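Local structure of dally-like, isoform A (Drosophila melanogaster, 6XTZ) at residues G21-A24 against I25-P28; A84-F87 against K88-T92; F147-L150 against Y151-F155; N249-V252 against N253-G257; S521-S524 against H525-A529. The protein is a glypican, probably a cell-surface proteoglycan, that binds Wnt and Hedgehog proteins and shields the Wnt palmitoleoyl lipid to allow signalling at a distance. The protein carries 5 engineered substitutions. All coordinates share one frame; numbering follows the deposited sequence.

Overall arrangement
Spread along the elongated, largely helical core of this glypican, the five contacts are all local, four within helices and one at a loop turn. Contact 1 and contact 3 mark its far ends, their centres 88 Å apart on opposite sides of the chain's centre. Contacts 2 and 3 both approach the bound O-palmitoleoyl serine: the side chain of F147 comes to about 4 Å of it and that of F91 to about 5 Å, though the two contact centres are 34 Å apart. Contact 4, in the disulfide-rich part, lies 29 Å from contact 1 between centres. Contact 5 is nearer the middle, its nearest atoms about 12 Å from those of contact 2.

Contact 1: G21-A24 against I25-P28; sequences GIDA and IEIP
A tight turn in the loop between helix 14-19 and helix 51-110 brings I22 and D23 back against E26 and I27, at the surface near one end of the molecule. It follows directly on the Schellman motif in which G21, with positive phi, ends the first helix. Three weak bonds close the turn: E26 N to D23 O at 3.1 Å, and I27 N to both D23 O and A24 O. Beneath this backbone the I27 side chain folds in, with CG1 beside its own backbone N (chi1 -57°), which lays CG1 3.3 Å from D23 O. The CG2 branch of I22 meets I27 CG1 at 3.8 Å, and the same isoleucine rests on M53 and M57 of helix 51-110. The carboxylates of D23 and E26 stand almost perpendicular, 87° apart, with D23 OD2 3.8 Å from E26 OE2. E26 OE1 has a long, weak ion pair with R56. Cutting E26 back to alanine removes the carboxylate, which would probably leave R56 without this partner and I22 CG2 without its outer contact with OE1. Two like charges this close are likely to disfavour each other, a cost that R56 may partly offset.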
loop_
_atom_site.group_PDB
_atom_site.type_symbol
_atom_site.label_atom_id
_atom_site.label_comp_id
_atom_site.label_asym_id
_atom_site.label_seq_id
_atom_site.Cartn_x
_atom_site.Cartn_y
_atom_site.Cartn_z
ATOM N N GLY A 21 -1.869 -24.341 -31.125
ATOM C CA GLY A 21 -1.215 -23.663 -32.224
ATOM C C GLY A 21 -0.259 -24.506 -33.035
ATOM O O GLY A 21 0.424 -23.965 -33.912
ATOM N N ILE A 22 -0.184 -25.807 -32.774
ATOM C CA ILE A 22 0.720 -26.697 -33.493
ATOM C C ILE A 22 0.014 -27.210 -34.740
ATOM O O ILE A 22 -1.092 -27.757 -34.661
ATOM C CB ILE A 22 1.172 -27.861 -32.598
ATOM C CG1 ILE A 22 1.792 -27.330 -31.303
ATOM C CG2 ILE A 22 2.157 -28.750 -33.339
ATOM C CD1 ILE A 22 2.187 -28.410 -30.321
ATOM N N ASP A 23 0.654 -27.034 -35.894
ATOM C CA ASP A 23 0.075 -27.496 -37.146
ATOM C C ASP A 23 0.094 -29.019 -37.216
ATOM O O ASP A 23 0.966 -29.680 -36.647
ATOM C CB ASP A 23 0.832 -26.905 -38.336
ATOM C CG ASP A 23 0.801 -25.389 -38.351
ATOM O OD1 ASP A 23 -0.211 -24.809 -37.903
ATOM O OD2 ASP A 23 1.789 -24.778 -38.808
ATOM N N ALA A 24 -0.887 -29.575 -37.932
ATOM C CA ALA A 24 -1.002 -31.024 -38.051
ATOM C C ALA A 24 0.198 -31.646 -38.752
ATOM O O ALA A 24 0.449 -32.843 -38.579
ATOM C CB ALA A 24 -2.287 -31.391 -38.794
ATOM N N ILE A 25 0.940 -30.864 -39.538
ATOM C CA ILE A 25 2.122 -31.393 -40.210
ATOM C C ILE A 25 3.203 -31.742 -39.193
ATOM O O ILE A 25 3.905 -32.751 -39.332
ATOM C CB ILE A 25 2.636 -30.390 -41.262
ATOM C CG1 ILE A 25 1.587 -30.162 -42.355
ATOM C CG2 ILE A 25 3.942 -30.872 -41.877
ATOM C CD1 ILE A 25 0.674 -28.973 -42.107
ATOM N N GLU A 26 3.345 -30.924 -38.149
ATOM C CA GLU A 26 4.370 -31.154 -37.139
ATOM C C GLU A 26 4.011 -32.274 -36.173
ATOM O O GLU A 26 4.910 -32.847 -35.550
ATOM C CB GLU A 26 4.624 -29.870 -36.344
ATOM C CG GLU A 26 4.767 -28.617 -37.191
ATOM C CD GLU A 26 5.046 -27.383 -36.354
ATOM O OE1 GLU A 26 5.625 -27.529 -35.257
ATOM O OE2 GLU A 26 4.681 -26.270 -36.788
ATOM N N ILE A 27 2.729 -32.597 -36.033
ATOM C CA ILE A 27 2.271 -33.556 -35.029
ATOM C C ILE A 27 2.634 -34.972 -35.462
ATOM O O ILE A 27 2.156 -35.443 -36.505
ATOM C CB ILE A 27 0.759 -33.427 -34.787
ATOM C CG1 ILE A 27 0.408 -32.002 -34.365
ATOM C CG2 ILE A 27 0.302 -34.425 -33.735
ATOM C CD1 ILE A 27 -1.069 -31.778 -34.153
ATOM N N PRO A 28 3.463 -35.685 -34.701
ATOM C CA PRO A 28 3.768 -37.077 -35.054
ATOM C C PRO A 28 2.556 -37.966 -34.824
ATOM O O PRO A 28 1.904 -37.898 -33.779
ATOM C CB PRO A 28 4.922 -37.436 -34.112
ATOM C CG PRO A 28 4.731 -36.542 -32.937
ATOM C CD PRO A 28 4.166 -35.256 -33.480
#

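Contact 2: A84-F87 against K88-T92; sequences ATKF and KDIFT
Residues A84 to T92 form an unbroken stretch of the long helix 51-110, where K88, D89, I90 and F91 each give their amide to the carbonyl four residues back. These bonds are regular, from K88 N to A84 O at 3.0 Å to F91 N to F87 O at 3.1 Å. K88 O takes two donors, T92 N and T92 OG1, the hydroxyl at 2.7 Å and 42° out of the carbonyl plane. K86 and I90 run alongside each other, with K86 CG 3.9 Å from I90 CD1, and K86 also lies on I445 of helix 441-455. T85 and D89 are likewise side by side, and the T85 methyl CG2 is 3.4 Å from D89 OD2. The extended K88 chain passes over the A84 carbonyl, its CG 3.2 Å from A84 O, and carries NZ to T208 OG1 on helix 185-216. Inward, F87 meets Y203 edge-to-face, while F91 meets F132 close to the O-palmitoleoyl serine. F87 and F91 thus turn to neighbouring helices, whereas T85 and D89 are exposed. D89 OD2 also lies 3.0 Å from T85 O, two acceptors facing each other, which would probably make a negative charge on D89 somewhat less favourable.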
loop_
_atom_site.group_PDB
_atom_site.type_symbol
_atom_site.label_atom_id
_atom_site.label_comp_id
_atom_site.label_asym_id
_atom_site.label_seq_id
_atom_site.Cartn_x
_atom_site.Cartn_y
_atom_site.Cartn_z
ATOM N N ALA A 84 -5.280 6.990 -4.516
ATOM C CA ALA A 84 -4.387 7.850 -3.748
ATOM C C ALA A 84 -4.420 9.279 -4.272
ATOM O O ALA A 84 -4.373 10.235 -3.489
ATOM C CB ALA A 84 -2.964 7.296 -3.781
ATOM N N THR A 85 -4.505 9.444 -5.595
ATOM C CA THR A 85 -4.594 10.782 -6.169
ATOM C C THR A 85 -5.926 11.441 -5.830
ATOM O O THR A 85 -5.976 12.643 -5.538
ATOM C CB THR A 85 -4.397 10.718 -7.685
ATOM O OG1 THR A 85 -3.075 10.249 -7.975
ATOM C CG2 THR A 85 -4.591 12.092 -8.314
ATOM N N LYS A 86 -7.016 10.671 -5.866
ATOM C CA LYS A 86 -8.314 11.213 -5.478
ATOM C C LYS A 86 -8.325 11.596 -4.005
ATOM O O LYS A 86 -8.915 12.612 -3.623
ATOM C CB LYS A 86 -9.416 10.196 -5.780
ATOM C CG LYS A 86 -10.820 10.679 -5.447
ATOM C CD LYS A 86 -11.863 9.607 -5.732
ATOM C CE LYS A 86 -13.266 10.094 -5.394
ATOM N NZ LYS A 86 -14.297 9.042 -5.617
ATOM N N PHE A 87 -7.665 10.797 -3.164
ATOM C CA PHE A 87 -7.598 11.098 -1.738
ATOM C C PHE A 87 -6.861 12.407 -1.485
ATOM O O PHE A 87 -7.323 13.257 -0.715
ATOM C CB PHE A 87 -6.924 9.941 -1.001
ATOM C CG PHE A 87 -6.610 10.234 0.438
ATOM C CD1 PHE A 87 -7.586 10.107 1.413
ATOM C CD2 PHE A 87 -5.334 10.625 0.817
ATOM C CE1 PHE A 87 -7.298 10.368 2.737
ATOM C CE2 PHE A 87 -5.041 10.889 2.141
ATOM C CZ PHE A 87 -6.024 10.760 3.101
ATOM N N LYS A 88 -5.703 12.585 -2.128
ATOM C CA LYS A 88 -4.932 13.808 -1.931
ATOM C C LYS A 88 -5.683 15.029 -2.447
ATOM O O LYS A 88 -5.701 16.075 -1.787
ATOM C CB LYS A 88 -3.574 13.690 -2.619
ATOM C CG LYS A 88 -2.690 12.586 -2.068
ATOM C CD LYS A 88 -1.428 12.452 -2.896
ATOM C CE LYS A 88 -0.607 11.248 -2.477
ATOM N NZ LYS A 88 0.569 11.072 -3.369
ATOM N N ASP A 89 -6.309 14.915 -3.623
ATOM C CA ASP A 89 -7.035 16.046 -4.190
ATOM C C ASP A 89 -8.206 16.456 -3.305
ATOM O O ASP A 89 -8.499 17.648 -3.164
ATOM C CB ASP A 89 -7.527 15.708 -5.597
ATOM C CG ASP A 89 -6.393 15.543 -6.590
ATOM O OD1 ASP A 89 -5.331 16.171 -6.396
ATOM O OD2 ASP A 89 -6.567 14.787 -7.569
ATOM N N ILE A 90 -8.892 15.480 -2.707
ATOM C CA ILE A 90 -10.036 15.787 -1.853
ATOM C C ILE A 90 -9.586 16.530 -0.601
ATOM O O ILE A 90 -10.180 17.541 -0.214
ATOM C CB ILE A 90 -10.805 14.500 -1.503
ATOM C CG1 ILE A 90 -11.598 14.004 -2.714
ATOM C CG2 ILE A 90 -11.726 14.730 -0.313
ATOM C CD1 ILE A 90 -12.321 12.692 -2.478
ATOM N N PHE A 91 -8.520 16.047 0.044
ATOM C CA PHE A 91 -8.049 16.698 1.262
ATOM C C PHE A 91 -7.403 18.044 0.960
ATOM O O PHE A 91 -7.511 18.982 1.758
ATOM C CB PHE A 91 -7.070 15.794 2.012
ATOM C CG PHE A 91 -6.736 16.287 3.395
ATOM C CD1 PHE A 91 -7.619 16.087 4.444
ATOM C CD2 PHE A 91 -5.551 16.959 3.646
ATOM C CE1 PHE A 91 -7.325 16.542 5.718
ATOM C CE2 PHE A 91 -5.250 17.417 4.919
ATOM C CZ PHE A 91 -6.137 17.206 5.956
ATOM N N THR A 92 -6.715 18.156 -0.178
ATOM C CA THR A 92 -6.132 19.437 -0.562
ATOM C C THR A 92 -7.218 20.482 -0.788
ATOM O O THR A 92 -7.111 21.620 -0.316
ATOM C CB THR A 92 -5.272 19.272 -1.815
ATOM O OG1 THR A 92 -4.247 18.302 -1.568
ATOM C CG2 THR A 92 -4.628 20.599 -2.193
#

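Contact 3: F147-L150 against Y151-F155; sequences FNTL and YQKMF
With CG beside its own backbone N (chi1 -67°), Y151 swings its ring back over the preceding turn of helix 139-158, onto F147. This is an i to i+4 contact in an alpha helix of the glypican core, next to the lipid site that F147 borders. The carbonyl oxygen of F147 sits 3.0 Å above the ring plane, offset toward the rim, and also accepts the Y151 amide. F147 CB makes a CH-pi contact over the face, 4.3 Å from the ring centroid. Another ring, that of F182, meets Y151 edge-to-face, and P186 of helix 185-216 packs against it. Replacing Y151 by serine would probably leave F147 CB without its aromatic cover and open a gap beside F182. Next along the helix, N148 holds CG anti to its backbone N, and its OD1 takes the N-H of Q152 NE2 at 2.7 Å, a bent bond of 138° between amide planes turned 72° apart. S173 OG also bonds to that oxygen, so OD1 is gripped by two groups. Beyond it, the T149 methyl lies alongside K153, whose amine bonds to Y119 OH, with T149 CG2 4.2 Å from K153 NZ.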
loop_
_atom_site.group_PDB
_atom_site.type_symbol
_atom_site.label_atom_id
_atom_site.label_comp_id
_atom_site.label_asym_id
_atom_site.label_seq_id
_atom_site.Cartn_x
_atom_site.Cartn_y
_atom_site.Cartn_z
ATOM N N PHE A 147 0.709 29.367 19.077
ATOM C CA PHE A 147 0.113 29.779 20.342
ATOM C C PHE A 147 1.013 30.742 21.102
ATOM O O PHE A 147 0.515 31.588 21.851
ATOM C CB PHE A 147 -0.211 28.555 21.198
ATOM C CG PHE A 147 -1.386 27.767 20.702
ATOM C CD1 PHE A 147 -2.675 28.246 20.868
ATOM C CD2 PHE A 147 -1.205 26.550 20.068
ATOM C CE1 PHE A 147 -3.762 27.525 20.412
ATOM C CE2 PHE A 147 -2.287 25.825 19.607
ATOM C CZ PHE A 147 -3.567 26.312 19.779
ATOM N N ASN A 148 2.333 30.633 20.925
ATOM C CA ASN A 148 3.240 31.592 21.548
ATOM C C ASN A 148 2.959 33.007 21.057
ATOM O O ASN A 148 2.949 33.956 21.850
ATOM C CB ASN A 148 4.693 31.207 21.268
ATOM C CG ASN A 148 5.683 32.157 21.914
ATOM O OD1 ASN A 148 6.079 33.160 21.320
ATOM N ND2 ASN A 148 6.087 31.845 23.139
ATOM N N THR A 149 2.729 33.164 19.751
ATOM C CA THR A 149 2.343 34.466 19.218
ATOM C C THR A 149 1.009 34.917 19.798
ATOM O O THR A 149 0.837 36.094 20.138
ATOM C CB THR A 149 2.280 34.411 17.692
ATOM O OG1 THR A 149 3.570 34.067 17.173
ATOM C CG2 THR A 149 1.855 35.753 17.120
ATOM N N LEU A 150 0.055 33.992 19.930
ATOM C CA LEU A 150 -1.209 34.324 20.579
ATOM C C LEU A 150 -1.001 34.675 22.047
ATOM O O LEU A 150 -1.678 35.560 22.582
ATOM C CB LEU A 150 -2.194 33.163 20.438
ATOM C CG LEU A 150 -3.214 33.235 19.299
ATOM C CD1 LEU A 150 -2.537 33.522 17.971
ATOM C CD2 LEU A 150 -4.016 31.945 19.223
ATOM N N TYR A 151 -0.071 33.988 22.716
ATOM C CA TYR A 151 0.227 34.312 24.107
ATOM C C TYR A 151 0.748 35.737 24.239
ATOM O O TYR A 151 0.417 36.442 25.200
ATOM C CB TYR A 151 1.245 33.321 24.677
ATOM C CG TYR A 151 0.747 31.898 24.821
ATOM C CD1 TYR A 151 -0.610 31.601 24.774
ATOM C CD2 TYR A 151 1.640 30.850 25.009
ATOM C CE1 TYR A 151 -1.061 30.300 24.907
ATOM C CE2 TYR A 151 1.199 29.549 25.144
ATOM C CZ TYR A 151 -0.152 29.278 25.092
ATOM O OH TYR A 151 -0.591 27.979 25.225
ATOM N N GLN A 152 1.565 36.178 23.281
ATOM C CA GLN A 152 2.118 37.527 23.334
ATOM C C GLN A 152 1.038 38.573 23.089
ATOM O O GLN A 152 0.937 39.561 23.826
ATOM C CB GLN A 152 3.246 37.670 22.313
ATOM C CG GLN A 152 4.404 36.713 22.527
ATOM C CD GLN A 152 5.500 36.889 21.497
ATOM O OE1 GLN A 152 5.957 38.003 21.243
ATOM N NE2 GLN A 152 5.922 35.787 20.889
ATOM N N LYS A 153 0.222 38.374 22.050
ATOM C CA LYS A 153 -0.832 39.337 21.744
ATOM C C LYS A 153 -1.875 39.390 22.852
ATOM O O LYS A 153 -2.384 40.467 23.184
ATOM C CB LYS A 153 -1.484 38.993 20.406
ATOM C CG LYS A 153 -0.664 39.421 19.205
ATOM C CD LYS A 153 -1.278 38.939 17.905
ATOM C CE LYS A 153 -0.705 39.705 16.729
ATOM N NZ LYS A 153 0.777 39.792 16.796
ATOM N N MET A 154 -2.206 38.238 23.438
ATOM C CA MET A 154 -3.160 38.218 24.540
ATOM C C MET A 154 -2.622 38.926 25.775
ATOM O O MET A 154 -3.409 39.339 26.632
ATOM C CB MET A 154 -3.535 36.777 24.885
ATOM C CG MET A 154 -4.965 36.610 25.364
ATOM S SD MET A 154 -6.166 37.002 24.077
ATOM C CE MET A 154 -7.701 36.771 24.973
ATOM N N PHE A 155 -1.301 39.076 25.880
ATOM C CA PHE A 155 -0.706 39.779 27.010
ATOM C C PHE A 155 -0.693 41.289 26.801
ATOM O O PHE A 155 -0.774 42.044 27.777
ATOM C CB PHE A 155 0.713 39.261 27.250
ATOM C CG PHE A 155 1.525 40.115 28.181
ATOM C CD1 PHE A 155 1.317 40.065 29.549
ATOM C CD2 PHE A 155 2.507 40.957 27.687
ATOM C CE1 PHE A 155 2.067 40.848 30.406
ATOM C CE2 PHE A 155 3.261 41.740 28.538
ATOM C CZ PHE A 155 3.040 41.687 29.900
#

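Contact 4: N249-V252 against N253-G257; sequences NYCV and NVIKG
A disulfide pins this short helix, 248-258, at C251, whose SG is joined to C468, and the same cysteine leans on I255 one turn on. C251 SG lies 4.1 Å from I255 CG1, and C251 O receives the I255 amide at 3.0 Å, a nearly straight bond of 172° coming nearly along the C=O axis. V254 N also reaches C251 O, weakly, while giving its main bond to Y250 O. The tyrosine holds its ring close to V254, where Y250 CE1 touches V254 CG2 at 3.7 Å; the two side chains cross obliquely, and V254 CG2 is 3.2 Å from Y250 O as well. This is one of the helices of the disulfide-rich part of the glypican core, packed between helix 224-234, which supplies M233 and L230, and helix 459-467. V252 and K256 lie side by side on the latter flank: V252 CG1 is 4.1 Å from K256 CE, and the lysine chain, extended beyond CG, takes NZ to T497 O. The N253 side chain folds back along the first turn, and its amide is held from outside the helix, ND2 by Y492 OH and S495 O, and OD1 by T497 N. Its own backbone N bonds to N249 O at 3.0 Å.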
loop_
_atom_site.group_PDB
_atom_site.type_symbol
_atom_site.label_atom_id
_atom_site.label_comp_id
_atom_site.label_asym_id
_atom_site.label_seq_id
_atom_site.Cartn_x
_atom_site.Cartn_y
_atom_site.Cartn_z
ATOM N N ASN A 249 -3.330 -28.494 -6.797
ATOM C CA ASN A 249 -2.188 -28.293 -5.909
ATOM C C ASN A 249 -0.867 -28.396 -6.661
ATOM O O ASN A 249 0.094 -27.693 -6.328
ATOM C CB ASN A 249 -2.233 -29.300 -4.761
ATOM C CG ASN A 249 -3.357 -29.014 -3.781
ATOM O OD1 ASN A 249 -4.194 -28.141 -4.015
ATOM N ND2 ASN A 249 -3.383 -29.752 -2.678
ATOM N N TYR A 250 -0.802 -29.260 -7.676
ATOM C CA TYR A 250 0.385 -29.328 -8.519
ATOM C C TYR A 250 0.589 -28.019 -9.275
ATOM O O TYR A 250 1.700 -27.475 -9.307
ATOM C CB TYR A 250 0.265 -30.513 -9.481
ATOM C CG TYR A 250 1.393 -30.644 -10.482
ATOM C CD1 TYR A 250 2.706 -30.356 -10.130
ATOM C CD2 TYR A 250 1.142 -31.080 -11.777
ATOM C CE1 TYR A 250 3.733 -30.478 -11.048
ATOM C CE2 TYR A 250 2.163 -31.211 -12.697
ATOM C CZ TYR A 250 3.456 -30.909 -12.328
ATOM O OH TYR A 250 4.476 -31.034 -13.244
ATOM N N CYS A 251 -0.480 -27.492 -9.877
ATOM C CA CYS A 251 -0.384 -26.208 -10.566
ATOM C C CYS A 251 0.003 -25.091 -9.603
ATOM O O CYS A 251 0.854 -24.253 -9.926
ATOM C CB CYS A 251 -1.707 -25.882 -11.259
ATOM S SG CYS A 251 -1.739 -24.287 -12.113
ATOM N N VAL A 252 -0.613 -25.059 -8.417
ATOM C CA VAL A 252 -0.338 -23.981 -7.468
ATOM C C VAL A 252 1.125 -23.999 -7.043
ATOM O O VAL A 252 1.773 -22.949 -6.951
ATOM C CB VAL A 252 -1.282 -24.076 -6.254
ATOM C CG1 VAL A 252 -0.859 -23.094 -5.172
ATOM C CG2 VAL A 252 -2.718 -23.810 -6.678
ATOM N N ASN A 253 1.672 -25.190 -6.786
ATOM C CA ASN A 253 3.071 -25.286 -6.382
ATOM C C ASN A 253 4.011 -24.802 -7.477
ATOM O O ASN A 253 5.058 -24.217 -7.181
ATOM C CB ASN A 253 3.409 -26.725 -5.993
ATOM C CG ASN A 253 2.871 -27.100 -4.630
ATOM O OD1 ASN A 253 2.737 -26.249 -3.750
ATOM N ND2 ASN A 253 2.562 -28.377 -4.445
ATOM N N VAL A 254 3.659 -25.032 -8.742
ATOM C CA VAL A 254 4.516 -24.597 -9.840
ATOM C C VAL A 254 4.490 -23.078 -9.966
ATOM O O VAL A 254 5.538 -22.430 -10.072
ATOM C CB VAL A 254 4.101 -25.284 -11.153
ATOM C CG1 VAL A 254 4.896 -24.722 -12.323
ATOM C CG2 VAL A 254 4.305 -26.787 -11.046
ATOM N N ILE A 255 3.293 -22.487 -9.953
ATOM C CA ILE A 255 3.194 -21.035 -10.070
ATOM C C ILE A 255 3.830 -20.356 -8.862
ATOM O O ILE A 255 4.471 -19.307 -8.992
ATOM C CB ILE A 255 1.729 -20.603 -10.256
ATOM C CG1 ILE A 255 1.063 -21.428 -11.359
ATOM C CG2 ILE A 255 1.658 -19.125 -10.607
ATOM C CD1 ILE A 255 1.664 -21.215 -12.726
ATOM N N LYS A 256 3.670 -20.942 -7.672
ATOM C CA LYS A 256 4.324 -20.393 -6.486
ATOM C C LYS A 256 5.837 -20.355 -6.660
ATOM O O LYS A 256 6.495 -19.406 -6.220
ATOM C CB LYS A 256 3.951 -21.204 -5.244
ATOM C CG LYS A 256 2.617 -20.827 -4.625
ATOM C CD LYS A 256 2.477 -21.421 -3.233
ATOM C CE LYS A 256 1.279 -20.842 -2.498
ATOM N NZ LYS A 256 1.256 -21.263 -1.071
ATOM N N GLY A 257 6.406 -21.377 -7.301
ATOM C CA GLY A 257 7.838 -21.370 -7.546
ATOM C C GLY A 257 8.240 -20.371 -8.612
ATOM O O GLY A 257 9.251 -19.678 -8.475
#

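Contact 5: S521-S524 against H525-A529; sequences SQLS and HLKNA
N528 N gives its hydrogen to S524 O at 2.9 Å, the shortest of four backbone bonds that tie residues 521-524 to 525-528 within the alpha helix 513-538, near the C-terminal end of the modelled glypican core. The angle at the hydrogen is 146°, more bent than the 163° of K527 N to L523 O. S521 O is used twice. It accepts the H525 amide at 3.0 Å, and it also lies 3.1 Å above one face of the imidazole of H525, offset toward the rim. That placing follows from the histidine torsion: CG lies beside its backbone N (chi1 -68°), turning the ring back along the helix toward the previous turn. V213 of helix 185-216 touches H525 from outside, while the buried L526 turns to F265 and E268 of helix 263-283. On the flank beside helix 263-283, where L523 touches E264, L523 serves as an apolar shelf for K527, whose extended chain passes close to it and also touches E268. The contact is mainly with the aliphatic chain, K527 CE 3.8 Å from L523 CG, while K527 NZ comes to 4.1 Å of L523 CD2.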
loop_
_atom_site.group_PDB
_atom_site.type_symbol
_atom_site.label_atom_id
_atom_site.label_comp_id
_atom_site.label_asym_id
_atom_site.label_seq_id
_atom_site.Cartn_x
_atom_site.Cartn_y
_atom_site.Cartn_z
ATOM N N SER A 521 14.871 -3.045 -3.659
ATOM C CA SER A 521 14.460 -1.660 -3.452
ATOM C C SER A 521 12.952 -1.552 -3.259
ATOM O O SER A 521 12.480 -0.707 -2.490
ATOM C CB SER A 521 14.915 -0.795 -4.626
ATOM O OG SER A 521 14.317 -1.226 -5.834
ATOM N N GLN A 522 12.182 -2.395 -3.948
ATOM C CA GLN A 522 10.734 -2.395 -3.760
ATOM C C GLN A 522 10.360 -2.931 -2.386
ATOM O O GLN A 522 9.393 -2.464 -1.771
ATOM C CB GLN A 522 10.057 -3.216 -4.854
ATOM C CG GLN A 522 9.773 -2.435 -6.119
ATOM C CD GLN A 522 11.006 -1.746 -6.666
ATOM O OE1 GLN A 522 12.019 -2.389 -6.943
ATOM N NE2 GLN A 522 10.931 -0.429 -6.814
ATOM N N LEU A 523 11.110 -3.916 -1.894
ATOM C CA LEU A 523 10.875 -4.416 -0.546
ATOM C C LEU A 523 11.224 -3.360 0.495
ATOM O O LEU A 523 10.532 -3.228 1.511
ATOM C CB LEU A 523 11.689 -5.688 -0.322
ATOM C CG LEU A 523 11.312 -6.560 0.870
ATOM C CD1 LEU A 523 9.884 -7.060 0.731
ATOM C CD2 LEU A 523 12.285 -7.720 0.976
ATOM N N SER A 524 12.285 -2.588 0.251
ATOM C CA SER A 524 12.704 -1.572 1.210
ATOM C C SER A 524 11.719 -0.409 1.252
ATOM O O SER A 524 11.429 0.123 2.329
ATOM C CB SER A 524 14.108 -1.078 0.865
ATOM O OG SER A 524 14.554 -0.111 1.799
ATOM N N HIS A 525 11.199 0.002 0.092
ATOM C CA HIS A 525 10.211 1.077 0.069
ATOM C C HIS A 525 8.913 0.645 0.740
ATOM O O HIS A 525 8.295 1.429 1.470
ATOM C CB HIS A 525 9.942 1.520 -1.369
ATOM C CG HIS A 525 11.103 2.205 -2.019
ATOM N ND1 HIS A 525 12.045 2.914 -1.307
ATOM C CD2 HIS A 525 11.473 2.289 -3.319
ATOM C CE1 HIS A 525 12.945 3.407 -2.139
ATOM N NE2 HIS A 525 12.621 3.041 -3.367
ATOM N N LEU A 526 8.485 -0.598 0.502
ATOM C CA LEU A 526 7.257 -1.083 1.124
ATOM C C LEU A 526 7.398 -1.160 2.639
ATOM O O LEU A 526 6.484 -0.763 3.371
ATOM C CB LEU A 526 6.877 -2.448 0.549
ATOM C CG LEU A 526 5.559 -3.039 1.052
ATOM C CD1 LEU A 526 4.399 -2.106 0.739
ATOM C CD2 LEU A 526 5.319 -4.414 0.455
ATOM N N LYS A 527 8.534 -1.662 3.129
ATOM C CA LYS A 527 8.752 -1.705 4.571
ATOM C C LYS A 527 8.842 -0.301 5.155
ATOM O O LYS A 527 8.407 -0.061 6.287
ATOM C CB LYS A 527 10.019 -2.497 4.897
ATOM C CG LYS A 527 9.924 -3.987 4.620
ATOM C CD LYS A 527 11.225 -4.696 4.968
ATOM C CE LYS A 527 11.142 -6.185 4.674
ATOM N NZ LYS A 527 12.431 -6.882 4.946
ATOM N N ASN A 528 9.410 0.640 4.396
ATOM C CA ASN A 528 9.522 2.013 4.877
ATOM C C ASN A 528 8.148 2.635 5.095
ATOM O O ASN A 528 7.934 3.363 6.072
ATOM C CB ASN A 528 10.340 2.845 3.889
ATOM C CG ASN A 528 10.539 4.271 4.357
ATOM O OD1 ASN A 528 10.574 4.544 5.556
ATOM N ND2 ASN A 528 10.666 5.193 3.409
ATOM N N ALA A 529 7.201 2.359 4.194
ATOM C CA ALA A 529 5.850 2.882 4.362
ATOM C C ALA A 529 5.145 2.244 5.552
ATOM O O ALA A 529 4.311 2.891 6.197
ATOM C CB ALA A 529 5.039 2.667 3.085
#